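Local atomic coordinates of nisin biosynthesis protein NisC (Lactococcus lactis subsp. lactis, PDB entry 2G0D), a protein that acts as the cyclase of nisin biosynthesis, a zinc-binding alpha-toroid enzyme that forms the thioether rings of this lantibiotic. Residues A[282-285]-A[286-290]; A[331-334]-A[335-339]; A[109-112]-A[113-116]; A[144-147]-A[148-152]. One frame throughout, in Å; residues are numbered along the deposited sequence.

Contact 1: A[282-285]-A[286-290]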
loop_
_atom_site.group_PDB
_atom_site.type_symbol
_atom_site.label_atom_id
_atom_site.label_comp_id
_atom_site.label_asym_id
_atom_site.label_seq_id
_atom_site.Cartn_x
_atom_site.Cartn_y
_atom_site.Cartn_z
ATOM N N PRO A 282 5.555 -11.560 2.373
ATOM C CA PRO A 282 6.034 -10.232 2.832
ATOM C C PRO A 282 4.923 -9.280 3.238
ATOM O O PRO A 282 5.001 -8.699 4.310
ATOM C CB PRO A 282 6.827 -9.699 1.632
ATOM C CG PRO A 282 7.301 -11.022 0.924
ATOM C CD PRO A 282 6.073 -11.884 1.022
ATOM N N GLY A 283 3.887 -9.154 2.424
ATOM C CA GLY A 283 2.745 -8.295 2.786
ATOM C C GLY A 283 1.927 -8.851 3.937
ATOM O O GLY A 283 1.497 -8.115 4.814
ATOM N N ILE A 284 1.696 -10.162 3.920
ATOM C CA ILE A 284 0.980 -10.846 5.004
ATOM C C ILE A 284 1.703 -10.655 6.351
ATOM O O ILE A 284 1.046 -10.526 7.379
ATOM C CB ILE A 284 0.737 -12.348 4.653
ATOM C CG1 ILE A 284 -0.316 -12.473 3.537
ATOM C CG2 ILE A 284 0.363 -13.178 5.900
ATOM C CD1 ILE A 284 -0.224 -13.768 2.749
ATOM N N SER A 285 3.040 -10.594 6.349
ATOM C CA SER A 285 3.789 -10.398 7.607
ATOM C C SER A 285 3.428 -9.080 8.287
ATOM O O SER A 285 3.530 -8.969 9.501
ATOM C CB SER A 285 5.305 -10.473 7.397
ATOM O OG SER A 285 5.841 -9.323 6.724
ATOM N N LEU A 286 3.026 -8.080 7.500
ATOM C CA LEU A 286 2.576 -6.785 8.053
ATOM C C LEU A 286 1.301 -6.941 8.902
ATOM O O LEU A 286 1.183 -6.364 9.981
ATOM C CB LEU A 286 2.383 -5.740 6.928
ATOM C CG LEU A 286 3.665 -5.284 6.192
ATOM C CD1 LEU A 286 3.363 -4.389 4.959
ATOM C CD2 LEU A 286 4.549 -4.572 7.154
ATOM N N LEU A 287 0.353 -7.736 8.425
ATOM C CA LEU A 287 -0.836 -8.057 9.228
ATOM C C LEU A 287 -0.451 -8.587 10.619
ATOM O O LEU A 287 -0.999 -8.147 11.616
ATOM C CB LEU A 287 -1.731 -9.089 8.508
ATOM C CG LEU A 287 -2.915 -9.625 9.336
ATOM C CD1 LEU A 287 -3.965 -8.522 9.628
ATOM C CD2 LEU A 287 -3.574 -10.806 8.634
ATOM N N TYR A 288 0.498 -9.513 10.682
ATOM C CA TYR A 288 0.819 -10.163 11.939
ATOM C C TYR A 288 1.579 -9.175 12.840
ATOM O O TYR A 288 1.404 -9.148 14.067
ATOM C CB TYR A 288 1.646 -11.425 11.683
ATOM C CG TYR A 288 0.837 -12.661 11.285
ATOM C CD1 TYR A 288 0.497 -13.625 12.247
ATOM C CD2 TYR A 288 0.415 -12.872 9.962
ATOM C CE1 TYR A 288 -0.250 -14.768 11.916
ATOM C CE2 TYR A 288 -0.329 -14.029 9.616
ATOM C CZ TYR A 288 -0.643 -14.973 10.606
ATOM O OH TYR A 288 -1.366 -16.115 10.310
ATOM N N LEU A 289 2.408 -8.357 12.208
ATOM C CA LEU A 289 3.210 -7.386 12.902
ATOM C C LEU A 289 2.256 -6.382 13.556
ATOM O O LEU A 289 2.268 -6.211 14.780
ATOM C CB LEU A 289 4.155 -6.688 11.891
ATOM C CG LEU A 289 4.975 -5.539 12.465
ATOM C CD1 LEU A 289 5.829 -6.103 13.633
ATOM C CD2 LEU A 289 5.834 -4.856 11.423
ATOM N N TYR A 290 1.434 -5.733 12.719
ATOM C CA TYR A 290 0.502 -4.715 13.156
ATOM C C TYR A 290 -0.567 -5.256 14.102
ATOM O O TYR A 290 -0.875 -4.621 15.112
ATOM C CB TYR A 290 -0.138 -4.020 11.957
ATOM C CG TYR A 290 0.838 -3.234 11.061
ATOM C CD1 TYR A 290 1.992 -2.623 11.589
ATOM C CD2 TYR A 290 0.575 -3.075 9.712
ATOM C CE1 TYR A 290 2.866 -1.888 10.768
ATOM C CE2 TYR A 290 1.438 -2.355 8.884
ATOM C CZ TYR A 290 2.569 -1.763 9.415
ATOM O OH TYR A 290 3.413 -1.075 8.573
#
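This is a contact along one buried helix, 281-294, in which Ile284 meets Tyr288 one turn on, and the backbone bonding changes from an i to i+3 bond at Leu286 to a regular i to i+4 bond at Leu289. Ile284 and Tyr288 lie side by side and point the same way. The touching branch is the methyl CG2 of Ile284, 3.9 Å from CE2 of Tyr288. With chi1 of Ile284 at -71°, CG1 stands beside the backbone N and CG2 is turned to the ring. The carbonyl O of Ile284 lies at the edge of the same ring, in its plane, 3.5 Å from CD2 of Tyr288. The phenol OH is bonded elsewhere, to Glu240 of helix 226-242.

NisC is an alpha toroid, built from helices packed round a ring, and helix 281-294 is wedged between helices 226-242, 298-314 and 327-341. Its start lies near the zinc site, a few residues after the zinc ligand Cys278.

The backbone bonds vary along the segment. Leu286 N bonds to Gly283 O at 3.1 Å, and this donor sits above the carbonyl plane. Tyr288 N makes only weak bonds, to Ile284 O and to Ser285 O. Leu289 N bonds to Ser285 O at 3.0 Å. The hydroxyl of Ser285 turns back along the helix. A chi1 of 73° puts it between the backbone N and the carbonyl carbon. There OG of Ser285 donates to Pro282 O, within the same helix, at 2.6 Å.

Contact 2: A[331-334]-A[335-339]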
loop_
_atom_site.group_PDB
_atom_site.type_symbol
_atom_site.label_atom_id
_atom_site.label_comp_id
_atom_site.label_asym_id
_atom_site.label_seq_id
_atom_site.Cartn_x
_atom_site.Cartn_y
_atom_site.Cartn_z
ATOM N N ILE A 331 12.478 -5.465 0.618
ATOM C CA ILE A 331 13.476 -4.714 1.349
ATOM C C ILE A 331 12.858 -3.605 2.230
ATOM O O ILE A 331 13.212 -3.454 3.401
ATOM C CB ILE A 331 14.587 -4.195 0.360
ATOM C CG1 ILE A 331 15.435 -5.378 -0.139
ATOM C CG2 ILE A 331 15.503 -3.144 0.995
ATOM C CD1 ILE A 331 16.304 -6.109 0.951
ATOM N N GLU A 332 11.926 -2.846 1.681
ATOM C CA GLU A 332 11.317 -1.771 2.434
ATOM C C GLU A 332 10.475 -2.241 3.621
ATOM O O GLU A 332 10.364 -1.535 4.650
ATOM C CB GLU A 332 10.488 -0.848 1.526
ATOM C CG GLU A 332 10.139 0.457 2.254
ATOM C CD GLU A 332 11.341 1.388 2.439
ATOM O OE1 GLU A 332 12.336 1.208 1.702
ATOM O OE2 GLU A 332 11.293 2.319 3.294
ATOM N N ILE A 333 9.834 -3.396 3.440
ATOM C CA ILE A 333 9.160 -4.066 4.544
ATOM C C ILE A 333 10.141 -4.479 5.658
ATOM O O ILE A 333 9.849 -4.258 6.838
ATOM C CB ILE A 333 8.360 -5.280 4.048
ATOM C CG1 ILE A 333 7.237 -4.823 3.110
ATOM C CG2 ILE A 333 7.772 -6.035 5.243
ATOM C CD1 ILE A 333 6.753 -5.913 2.140
ATOM N N CYS A 334 11.292 -5.069 5.291
ATOM C CA CYS A 334 12.333 -5.387 6.278
ATOM C C CYS A 334 12.799 -4.137 7.015
ATOM O O CYS A 334 13.083 -4.176 8.210
ATOM C CB CYS A 334 13.556 -6.018 5.615
ATOM S SG CYS A 334 13.254 -7.611 4.825
ATOM N N SER A 335 12.911 -3.035 6.294
ATOM C CA SER A 335 13.402 -1.819 6.889
ATOM C C SER A 335 12.365 -1.296 7.915
ATOM O O SER A 335 12.729 -0.749 8.976
ATOM C CB SER A 335 13.684 -0.802 5.790
ATOM O OG SER A 335 14.205 0.377 6.342
ATOM N N LEU A 336 11.088 -1.476 7.590
ATOM C CA LEU A 336 10.027 -1.150 8.531
ATOM C C LEU A 336 10.035 -2.042 9.782
ATOM O O LEU A 336 9.962 -1.520 10.896
ATOM C CB LEU A 336 8.630 -1.114 7.877
ATOM C CG LEU A 336 7.673 -0.897 9.046
ATOM C CD1 LEU A 336 7.348 0.580 9.306
ATOM C CD2 LEU A 336 6.442 -1.751 8.961
ATOM N N PHE A 337 10.131 -3.362 9.611
ATOM C CA PHE A 337 10.367 -4.268 10.758
ATOM C C PHE A 337 11.507 -3.823 11.679
ATOM O O PHE A 337 11.351 -3.792 12.904
ATOM C CB PHE A 337 10.652 -5.681 10.287
ATOM C CG PHE A 337 9.439 -6.517 10.097
ATOM C CD1 PHE A 337 8.552 -6.274 9.038
ATOM C CD2 PHE A 337 9.176 -7.581 10.973
ATOM C CE1 PHE A 337 7.419 -7.075 8.869
ATOM C CE2 PHE A 337 8.061 -8.381 10.806
ATOM C CZ PHE A 337 7.183 -8.142 9.751
ATOM N N LYS A 338 12.656 -3.484 11.088
ATOM C CA LYS A 338 13.835 -3.072 11.856
ATOM C C LYS A 338 13.571 -1.780 12.642
ATOM O O LYS A 338 13.905 -1.687 13.812
ATOM C CB LYS A 338 15.035 -2.888 10.923
ATOM C CG LYS A 338 16.331 -2.600 11.651
ATOM C CD LYS A 338 17.457 -2.272 10.703
ATOM C CE LYS A 338 18.729 -1.974 11.484
ATOM N NZ LYS A 338 19.289 -3.211 12.105
ATOM N N ARG A 339 12.967 -0.796 11.972
ATOM C CA ARG A 339 12.537 0.458 12.577
ATOM C C ARG A 339 11.603 0.250 13.791
ATOM O O ARG A 339 11.757 0.933 14.794
ATOM C CB ARG A 339 11.818 1.323 11.522
ATOM C CG ARG A 339 11.586 2.794 11.936
ATOM C CD ARG A 339 11.714 3.750 10.719
ATOM N NE ARG A 339 10.893 3.196 9.693
ATOM C CZ ARG A 339 11.320 2.580 8.596
ATOM N NH1 ARG A 339 12.607 2.494 8.271
ATOM N NH2 ARG A 339 10.410 2.056 7.818
HETATM O O HOH W 1 10.450 0.933 5.660
#
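Segments 331-334 and 335-339 form one unbroken run of helix 327-341, with four successive i to i+4 backbone bonds between them. Phe337 N to Ile333 O is the straightest, 2.9 Å long with an N-H...O angle of 173°. The other three donors are Ser335, Leu336 and Lys338, bonded to Ile331, Glu332 and Cys334.

On the buried side Ile333 and Phe337 run alongside each other. The methyl CG2 of Ile333 touches CE1 of Phe337 at 3.8 Å. It is held toward the ring because CG1 takes the position beside the backbone N, chi1 -64°. The carbonyl O of Ile333 approaches the ring edge, 3.3 Å from CD1 of Phe337.

A polar network lies on another side of the helix. Arg339 reaches back one turn, and its NH1 donates to OG of Ser335 at 3.3 Å. One water donates to Glu332 O at 2.7 Å and to Glu332 OE2 at 2.9 Å. Its approach to NH2 of Arg339 is suspiciously short, and that link is doubtful. OE2 of Glu332 and NH2 of Arg339 are 4.6 Å apart, with this water between them as a possible bridge. Each has a salt-bridge partner outside the segments: Arg396 for Glu332, Asp403 for Arg339.

Phe337 packs on helices 281-294 and 298-314. This amphipathic helix, with Ile333 and Phe337 on its apolar face, belongs to the alpha toroid, just after zinc ligands Cys324 and His325.

Contact 3: A[109-112]-A[113-116]; sequences LNRY and IEYF
Leu109 touches Ile113 one turn ahead on helix 100-122. Its carbonyl O accepts from Ile113 N and also lies 3.2 Å from CG1 of Ile113. Asn110 follows; its O accepts from Glu114 N, while its side-chain OD1 is bonded to Tyr146 on helix 140-147. Arg111 comes near Glu114, but NH1 and OE1 are 4.3 Å apart and the oxygen lies well out of the guanidinium plane. A water bridges them instead. It accepts from NH1 of Arg111 at 2.8 Å, in the guanidinium plane, and donates to OE1 of Glu114 at 2.7 Å.

Tyr112 carries most of the side-chain contact. Its CG is anti to the backbone N, chi1 169°, which carries the ring forward along the helix. CB of Phe116 lies over one face of this ring, a CH-pi contact 4.3 Å from the centroid. The phenol OH of Tyr112 comes within 3.6 Å of CD1 of Phe116. CD1 of Tyr112 meets the edge of the Tyr115 ring, 3.9 Å from CD2.

The chemistry implies a split helix surface: aromatic groups pack by dispersion on one side, and opposite charges, probably screened, meet through water on another.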
loop_
_atom_site.group_PDB
_atom_site.type_symbol
_atom_site.label_atom_id
_atom_site.label_comp_id
_atom_site.label_asym_id
_atom_site.label_seq_id
_atom_site.Cartn_x
_atom_site.Cartn_y
_atom_site.Cartn_z
ATOM N N LEU A 109 -8.987 18.603 -1.755
ATOM C CA LEU A 109 -8.828 17.158 -1.933
ATOM C C LEU A 109 -9.555 16.392 -0.840
ATOM O O LEU A 109 -10.281 15.463 -1.129
ATOM C CB LEU A 109 -7.345 16.772 -2.023
ATOM C CG LEU A 109 -6.636 17.245 -3.293
ATOM C CD1 LEU A 109 -5.138 17.199 -3.125
ATOM C CD2 LEU A 109 -7.088 16.446 -4.516
ATOM N N ASN A 110 -9.374 16.805 0.410
ATOM C CA ASN A 110 -10.008 16.155 1.571
ATOM C C ASN A 110 -11.540 16.177 1.549
ATOM O O ASN A 110 -12.200 15.169 1.823
ATOM C CB ASN A 110 -9.488 16.783 2.868
ATOM C CG ASN A 110 -8.005 16.494 3.117
ATOM O OD1 ASN A 110 -7.428 15.598 2.505
ATOM N ND2 ASN A 110 -7.391 17.254 4.032
ATOM N N ARG A 111 -12.109 17.343 1.223
ATOM C CA ARG A 111 -13.555 17.475 1.090
ATOM C C ARG A 111 -14.058 16.620 -0.066
ATOM O O ARG A 111 -15.064 15.929 0.061
ATOM C CB ARG A 111 -13.978 18.956 0.925
ATOM C CG ARG A 111 -13.618 19.880 2.127
ATOM C CD ARG A 111 -13.405 19.130 3.498
ATOM N NE ARG A 111 -13.314 20.065 4.622
ATOM C CZ ARG A 111 -14.226 20.200 5.589
ATOM N NH1 ARG A 111 -15.312 19.425 5.637
ATOM N NH2 ARG A 111 -14.045 21.116 6.538
ATOM N N TYR A 112 -13.347 16.617 -1.184
ATOM C CA TYR A 112 -13.737 15.717 -2.256
ATOM C C TYR A 112 -13.664 14.256 -1.798
ATOM O O TYR A 112 -14.578 13.474 -2.064
ATOM C CB TYR A 112 -12.961 15.941 -3.577
ATOM C CG TYR A 112 -13.238 14.802 -4.559
ATOM C CD1 TYR A 112 -14.447 14.721 -5.278
ATOM C CD2 TYR A 112 -12.328 13.768 -4.705
ATOM C CE1 TYR A 112 -14.692 13.636 -6.152
ATOM C CE2 TYR A 112 -12.572 12.705 -5.556
ATOM C CZ TYR A 112 -13.732 12.632 -6.262
ATOM O OH TYR A 112 -13.897 11.533 -7.091
ATOM N N ILE A 113 -12.589 13.897 -1.093
ATOM C CA ILE A 113 -12.432 12.528 -0.612
ATOM C C ILE A 113 -13.584 12.099 0.297
ATOM O O ILE A 113 -14.129 11.005 0.119
ATOM C CB ILE A 113 -11.079 12.288 0.118
ATOM C CG1 ILE A 113 -9.901 12.329 -0.874
ATOM C CG2 ILE A 113 -11.110 10.926 0.820
ATOM C CD1 ILE A 113 -8.502 12.543 -0.229
ATOM N N GLU A 114 -13.935 12.946 1.269
ATOM C CA GLU A 114 -15.042 12.674 2.169
ATOM C C GLU A 114 -16.372 12.533 1.422
ATOM O O GLU A 114 -17.120 11.589 1.676
ATOM C CB GLU A 114 -15.165 13.755 3.254
ATOM C CG GLU A 114 -16.383 13.555 4.176
ATOM C CD GLU A 114 -16.245 14.245 5.523
ATOM O OE1 GLU A 114 -15.396 15.156 5.680
ATOM O OE2 GLU A 114 -16.986 13.854 6.442
ATOM N N TYR A 115 -16.663 13.475 0.523
ATOM C CA TYR A 115 -17.786 13.337 -0.436
ATOM C C TYR A 115 -17.731 11.995 -1.203
ATOM O O TYR A 115 -18.718 11.256 -1.240
ATOM C CB TYR A 115 -17.826 14.494 -1.457
ATOM C CG TYR A 115 -18.638 14.134 -2.692
ATOM C CD1 TYR A 115 -20.021 13.979 -2.612
ATOM C CD2 TYR A 115 -18.021 13.898 -3.923
ATOM C CE1 TYR A 115 -20.777 13.628 -3.717
ATOM C CE2 TYR A 115 -18.789 13.543 -5.059
ATOM C CZ TYR A 115 -20.161 13.409 -4.935
ATOM O OH TYR A 115 -20.933 13.060 -6.020
ATOM N N PHE A 116 -16.586 11.709 -1.826
ATOM C CA PHE A 116 -16.400 10.470 -2.587
ATOM C C PHE A 116 -16.687 9.211 -1.763
ATOM O O PHE A 116 -17.431 8.317 -2.200
ATOM C CB PHE A 116 -14.994 10.383 -3.189
ATOM C CG PHE A 116 -14.704 9.052 -3.849
ATOM C CD1 PHE A 116 -15.216 8.766 -5.117
ATOM C CD2 PHE A 116 -13.965 8.072 -3.182
ATOM C CE1 PHE A 116 -14.977 7.521 -5.722
ATOM C CE2 PHE A 116 -13.712 6.818 -3.786
ATOM C CZ PHE A 116 -14.210 6.546 -5.052
HETATM O O HOH W 2 -15.816 17.245 3.983
#

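Contact 4: A[144-147]-A[148-152]; sequences LSYL and LLIND
Leu144 and Leu148 meet at the last turn of helix 140-147, one of the helices of the alpha toroid, where the chain leaves the helix through a type I beta turn from Leu147 to Ile150. The tight part is apolar and buried. CG of Leu144 lies 3.8 Å from CD1 of Leu148, and the two side chains pass at a slant. Leu148 also folds back over the backbone, with its CG 3.3 Å from Leu144 O. Its chi1 of -70° sets CG beside the backbone N, within reach of that carbonyl. Around this pair, Leu144 packs on helices 156-168 and 208-221, and Leu148 on Tyr217 of the latter.

The backbone tells where the helix stops. Leu148 N still bonds to Leu144 O in the i to i+4 manner, at 2.9 Å. The next two bonds are i to i+3. Leu149 N bonds to Tyr146 O at 3.1 Å, and Ile150 N to Leu147 O at 2.9 Å. In both, the donor stands above the carbonyl plane.

The looser side begins at Leu149 and Ile150, which are partly exposed. Asn151 is exposed, and neither it nor Asp152 touches the helical segment; the carboxylate of Asp152 bonds to Gln154 further along the loop. Ile150 turns back toward the helix. Its CB and CG1 lie against Leu147 O, while the methyl CD1 reaches the side chains. CD1 of Ile150 meets Leu147 CD2 at 4.2 Å. At one end of the Tyr146 ring, CD1 of Ile150 comes 3.8 Å from CE2 of Tyr146.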
loop_
_atom_site.group_PDB
_atom_site.type_symbol
_atom_site.label_atom_id
_atom_site.label_comp_id
_atom_site.label_asym_id
_atom_site.label_seq_id
_atom_site.Cartn_x
_atom_site.Cartn_y
_atom_site.Cartn_z
ATOM N N LEU A 144 -8.330 5.277 3.743
ATOM C CA LEU A 144 -8.191 5.395 5.203
ATOM C C LEU A 144 -6.722 5.551 5.632
ATOM O O LEU A 144 -6.404 6.276 6.564
ATOM C CB LEU A 144 -8.877 4.195 5.875
ATOM C CG LEU A 144 -9.012 4.132 7.411
ATOM C CD1 LEU A 144 -9.659 5.408 7.987
ATOM C CD2 LEU A 144 -9.786 2.920 7.810
ATOM N N SER A 145 -5.818 4.889 4.925
ATOM C CA SER A 145 -4.373 4.983 5.228
ATOM C C SER A 145 -3.932 6.445 5.213
ATOM O O SER A 145 -3.280 6.923 6.156
ATOM C CB SER A 145 -3.545 4.191 4.216
ATOM O OG SER A 145 -2.192 4.130 4.646
ATOM N N TYR A 146 -4.291 7.138 4.125
ATOM C CA TYR A 146 -4.079 8.576 3.994
ATOM C C TYR A 146 -4.853 9.371 5.053
ATOM O O TYR A 146 -4.262 10.224 5.731
ATOM C CB TYR A 146 -4.440 9.108 2.589
ATOM C CG TYR A 146 -4.550 10.627 2.583
ATOM C CD1 TYR A 146 -3.407 11.434 2.624
ATOM C CD2 TYR A 146 -5.792 11.253 2.570
ATOM C CE1 TYR A 146 -3.506 12.831 2.660
ATOM C CE2 TYR A 146 -5.908 12.653 2.617
ATOM C CZ TYR A 146 -4.761 13.437 2.677
ATOM O OH TYR A 146 -4.870 14.824 2.704
ATOM N N LEU A 147 -6.151 9.097 5.197
ATOM C CA LEU A 147 -7.001 9.862 6.148
ATOM C C LEU A 147 -6.453 9.874 7.561
ATOM O O LEU A 147 -6.481 10.918 8.203
ATOM C CB LEU A 147 -8.474 9.398 6.130
ATOM C CG LEU A 147 -9.231 9.677 4.815
ATOM C CD1 LEU A 147 -10.599 8.958 4.824
ATOM C CD2 LEU A 147 -9.408 11.173 4.553
ATOM N N LEU A 148 -5.900 8.730 8.014
ATOM C CA LEU A 148 -5.386 8.581 9.381
ATOM C C LEU A 148 -4.147 9.429 9.727
ATOM O O LEU A 148 -3.779 9.560 10.905
ATOM C CB LEU A 148 -5.147 7.102 9.720
ATOM C CG LEU A 148 -6.442 6.288 9.863
ATOM C CD1 LEU A 148 -6.124 4.803 9.807
ATOM C CD2 LEU A 148 -7.220 6.635 11.160
ATOM N N LEU A 149 -3.543 10.032 8.714
ATOM C CA LEU A 149 -2.492 11.030 8.904
ATOM C C LEU A 149 -3.036 12.428 9.219
ATOM O O LEU A 149 -2.269 13.298 9.601
ATOM C CB LEU A 149 -1.632 11.132 7.632
ATOM C CG LEU A 149 -0.747 9.926 7.271
ATOM C CD1 LEU A 149 -0.129 10.187 5.900
ATOM C CD2 LEU A 149 0.345 9.680 8.364
ATOM N N ILE A 150 -4.330 12.660 8.997
ATOM C CA ILE A 150 -4.913 13.956 9.319
ATOM C C ILE A 150 -5.425 13.935 10.758
ATOM O O ILE A 150 -6.292 13.130 11.103
ATOM C CB ILE A 150 -6.080 14.337 8.354
ATOM C CG1 ILE A 150 -5.679 14.185 6.878
ATOM C CG2 ILE A 150 -6.561 15.752 8.623
ATOM C CD1 ILE A 150 -6.880 14.259 5.936
ATOM N N ASN A 151 -4.904 14.834 11.589
ATOM C CA ASN A 151 -5.321 14.890 12.999
ATOM C C ASN A 151 -6.563 15.753 13.266
ATOM O O ASN A 151 -7.120 15.721 14.349
ATOM C CB ASN A 151 -4.151 15.296 13.910
ATOM C CG ASN A 151 -2.970 14.331 13.817
ATOM O OD1 ASN A 151 -1.844 14.754 13.564
ATOM N ND2 ASN A 151 -3.222 13.040 14.004
ATOM N N ASP A 152 -6.995 16.510 12.274
ATOM C CA ASP A 152 -8.217 17.323 12.370
ATOM C C ASP A 152 -9.428 16.456 12.743
ATOM O O ASP A 152 -9.785 15.543 11.987
ATOM C CB ASP A 152 -8.453 18.014 11.033
ATOM C CG ASP A 152 -9.534 19.081 11.092
ATOM O OD1 ASP A 152 -10.312 19.141 12.076
ATOM O OD2 ASP A 152 -9.612 19.857 10.119
#

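The four contacts form two touching pairs in the toroid. Contacts 1 and 2 have centres 11 Å apart and join helix 281-294 to helix 327-341. CE1 of Phe337 packs on Ser285 OG at 3.5 Å and on Leu289 CD2 at 3.7 Å. Contacts 3 and 4, with centres 12 Å apart, share a probable hydrogen bond of 2.7 Å between Asn110 OD1 and Tyr146 OH. The pairs do not touch: nearest atoms of contacts 1 and 4 are about 9 Å apart. Contacts 1 and 2 lie near the zinc ion held by Cys278, Cys324 and His325, with the Ile333 side chain about 11 Å away. Contact 3 lies across the chain's centre from both.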